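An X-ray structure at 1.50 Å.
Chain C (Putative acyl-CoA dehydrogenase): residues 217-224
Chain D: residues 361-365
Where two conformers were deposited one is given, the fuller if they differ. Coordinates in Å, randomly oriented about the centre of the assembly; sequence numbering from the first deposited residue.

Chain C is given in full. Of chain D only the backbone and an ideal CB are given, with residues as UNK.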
# COMPACT_ATOMS: atom_id res chain seq x y z
N ALA C 217 -27.08 14.20 28.15
CA ALA C 217 -26.08 15.11 28.70
C ALA C 217 -25.52 16.04 27.64
O ALA C 217 -25.14 17.18 27.95
CB ALA C 217 -24.95 14.31 29.35
N GLU C 218 -25.48 15.59 26.39
CA GLU C 218 -24.80 16.32 25.34
C GLU C 218 -25.25 15.75 24.01
O GLU C 218 -25.36 14.53 23.87
CB GLU C 218 -23.27 16.20 25.49
CG GLU C 218 -22.44 16.84 24.42
CD GLU C 218 -20.97 16.47 24.55
OE1 GLU C 218 -20.61 15.79 25.53
OE2 GLU C 218 -20.18 16.86 23.67
N ARG C 219 -25.54 16.63 23.05
CA ARG C 219 -25.72 16.19 21.67
C ARG C 219 -24.38 16.32 20.96
O ARG C 219 -23.68 17.33 21.10
CB ARG C 219 -26.80 17.02 20.96
CG ARG C 219 -28.20 16.87 21.58
CD ARG C 219 -28.64 15.42 21.68
NE ARG C 219 -28.58 14.74 20.38
CZ ARG C 219 -29.57 14.78 19.49
NH1 ARG C 219 -30.69 15.43 19.75
NH2 ARG C 219 -29.43 14.15 18.33
N ILE C 220 -24.00 15.28 20.23
CA ILE C 220 -22.66 15.15 19.68
C ILE C 220 -22.70 15.44 18.19
O ILE C 220 -23.54 14.89 17.46
CB ILE C 220 -22.09 13.74 19.96
CG1 ILE C 220 -21.99 13.51 21.47
CG2 ILE C 220 -20.73 13.57 19.31
CD1 ILE C 220 -21.67 12.07 21.84
N ASP C 221 -21.77 16.28 17.72
CA ASP C 221 -21.65 16.61 16.30
C ASP C 221 -20.47 15.86 15.71
O ASP C 221 -19.36 15.94 16.23
CB ASP C 221 -21.44 18.11 16.11
CG ASP C 221 -22.59 18.93 16.64
OD1 ASP C 221 -23.75 18.51 16.45
OD2 ASP C 221 -22.33 19.98 17.25
N VAL C 222 -20.72 15.13 14.62
CA VAL C 222 -19.65 14.42 13.92
C VAL C 222 -19.58 14.90 12.47
O VAL C 222 -20.47 15.59 11.97
CB VAL C 222 -19.79 12.89 14.00
CG1 VAL C 222 -19.47 12.41 15.42
CG2 VAL C 222 -21.19 12.45 13.55
N ILE C 223 -18.50 14.50 11.80
CA ILE C 223 -18.14 15.10 10.51
C ILE C 223 -19.22 14.87 9.46
O ILE C 223 -19.44 15.73 8.60
CB ILE C 223 -16.76 14.56 10.05
CG1 ILE C 223 -16.30 15.27 8.77
CG2 ILE C 223 -16.78 13.04 9.84
CD1 ILE C 223 -14.86 14.93 8.39
N ALA C 224 -19.90 13.73 9.51
CA ALA C 224 -21.12 13.51 8.73
C ALA C 224 -22.26 13.45 9.72
O ALA C 224 -22.44 12.41 10.39
CB ALA C 224 -21.03 12.22 7.91
N UNK D 361 -12.26 10.85 16.95
CA UNK D 361 -11.56 11.22 15.74
C UNK D 361 -12.43 11.84 14.66
O UNK D 361 -11.92 12.57 13.81
CB UNK D 361 -10.86 9.98 15.17
N UNK D 362 -13.74 11.58 14.68
CA UNK D 362 -14.66 12.19 13.73
C UNK D 362 -15.57 13.21 14.40
O UNK D 362 -16.50 13.72 13.77
CB UNK D 362 -15.50 11.11 13.04
N UNK D 363 -15.30 13.54 15.66
CA UNK D 363 -16.09 14.55 16.35
C UNK D 363 -15.74 15.93 15.83
O UNK D 363 -14.56 16.30 15.75
CB UNK D 363 -15.87 14.48 17.86
N UNK D 364 -16.76 16.69 15.46
CA UNK D 364 -16.55 17.98 14.82
C UNK D 364 -15.73 18.91 15.69
O UNK D 364 -15.99 19.07 16.89
CB UNK D 364 -17.89 18.63 14.48
N UNK D 365 -14.72 19.53 15.08
CA UNK D 365 -13.91 20.52 15.76
C UNK D 365 -12.76 19.99 16.59
O UNK D 365 -11.98 20.80 17.11
CB UNK D 365 -14.82 21.36 16.67

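The backbone fixes the frame before any side chain of chain D is considered. A single beta bridge pairs Val222(C) with position 363, their CA atoms 4.3 Å apart. Two hydrogen bonds hold it: the backbone N of 364 donates to Asp221(C) O at 2.8 Å with a nearly straight N-H...O angle of 169°, and Ile223(C) N donates to the backbone O of 362 at 2.9 Å with a more bent angle of 134°. Two CA-H...O contacts accompany them, from Val222(C) CA to the O of 362 at 3.2 Å and from the CA of 363 to Asp221(C) O at 3.6 Å. All of these use main-chain atoms, so they say little about residue identity.

Position 361 lies out of reach of chain C, with no atom of the stretch within 5.5 Å of its ideal CB. Its phi/psi of -63/-23 is open to most residues, and chain C sets no preference. The deposited residue is Gly361(D).

At position 362, CA-to-CB points sideways, yet the ideal CB lies 4.0 Å from Ile223(C) CG2 and 4.7 Å from Val222(C) CB. The nearby side chains are aliphatic and offer no polar partner, so Ala, Val, Ile, Leu or Met would all be reasonable. The residue is Val362(D), chi1 -64° (m). Its CB lies 3.9 Å from Ile223(C) CG2 and its CG2 lies 4.1 Å from Val222(C) CG1, so this short branched side chain makes apolar contact with both neighbours.

Position 363 points away overall, although its ideal CB is still 4.1 Å from Asp221(C) O and 4.8 Å from Val222(C) CG1. A long side chain extending past Ile220(C) could approach the carboxylate of Glu218(C), which makes Gln, Lys or Arg plausible; Met could use the aliphatic surface instead. The residue is Gln363(D), extended with chi1 and chi2 both t. Its NE2 comes within 4.2 Å of Ile220(C) CG2 and 4.0 Å of Glu218(C) OE2, the latter too long for a direct hydrogen bond. The amide instead reaches chain C through water 1, which accepts from Gln363(D) NE2 at 3.0 Å and from Asp221(C) N at 2.9 Å.

Position 364 directs CA-to-CB toward chain C, and its ideal CB is only 3.5 Å from Asp221(C) O and 4.5 Å from Val222(C) N. Two carbonyl oxygens, those of Asp221(C) and Val222(C), lie nearby, so a small residue fits, and Ser or Thr would add a hydroxyl beside them; Ala would fit without it. The residue is Ser364(D), given in one of two deposited conformers, with chi1 -66° (m). Its OG packs 3.3 Å from Val222(C) C and hydrogen-bonds water 2 at 3.1 Å. That water donates to Val222(C) O at 2.8 Å, completing a second solvent bridge.

Position 365 has no chain C atom within 5.5 Å of its ideal CB, but its phi of 85° favours glycine, with Asn or Asp as alternatives. Gly365(D) is deposited, consistent with that backbone preference.

Chain D 361-365: GVQSG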
# COMPACT_ATOMS: atom_id res chain seq x y z
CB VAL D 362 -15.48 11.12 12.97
CG1 VAL D 362 -14.57 10.24 12.11
CG2 VAL D 362 -16.32 10.27 13.92
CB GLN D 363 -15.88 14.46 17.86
CG GLN D 363 -16.73 15.45 18.63
CD GLN D 363 -16.59 15.31 20.12
OE1 GLN D 363 -15.60 14.76 20.61
NE2 GLN D 363 -17.58 15.81 20.85
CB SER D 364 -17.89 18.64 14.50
OG SER D 364 -18.59 17.89 13.54
O HOH W 1 -19.81 17.33 19.55
O HOH W 2 -21.49 18.13 12.52
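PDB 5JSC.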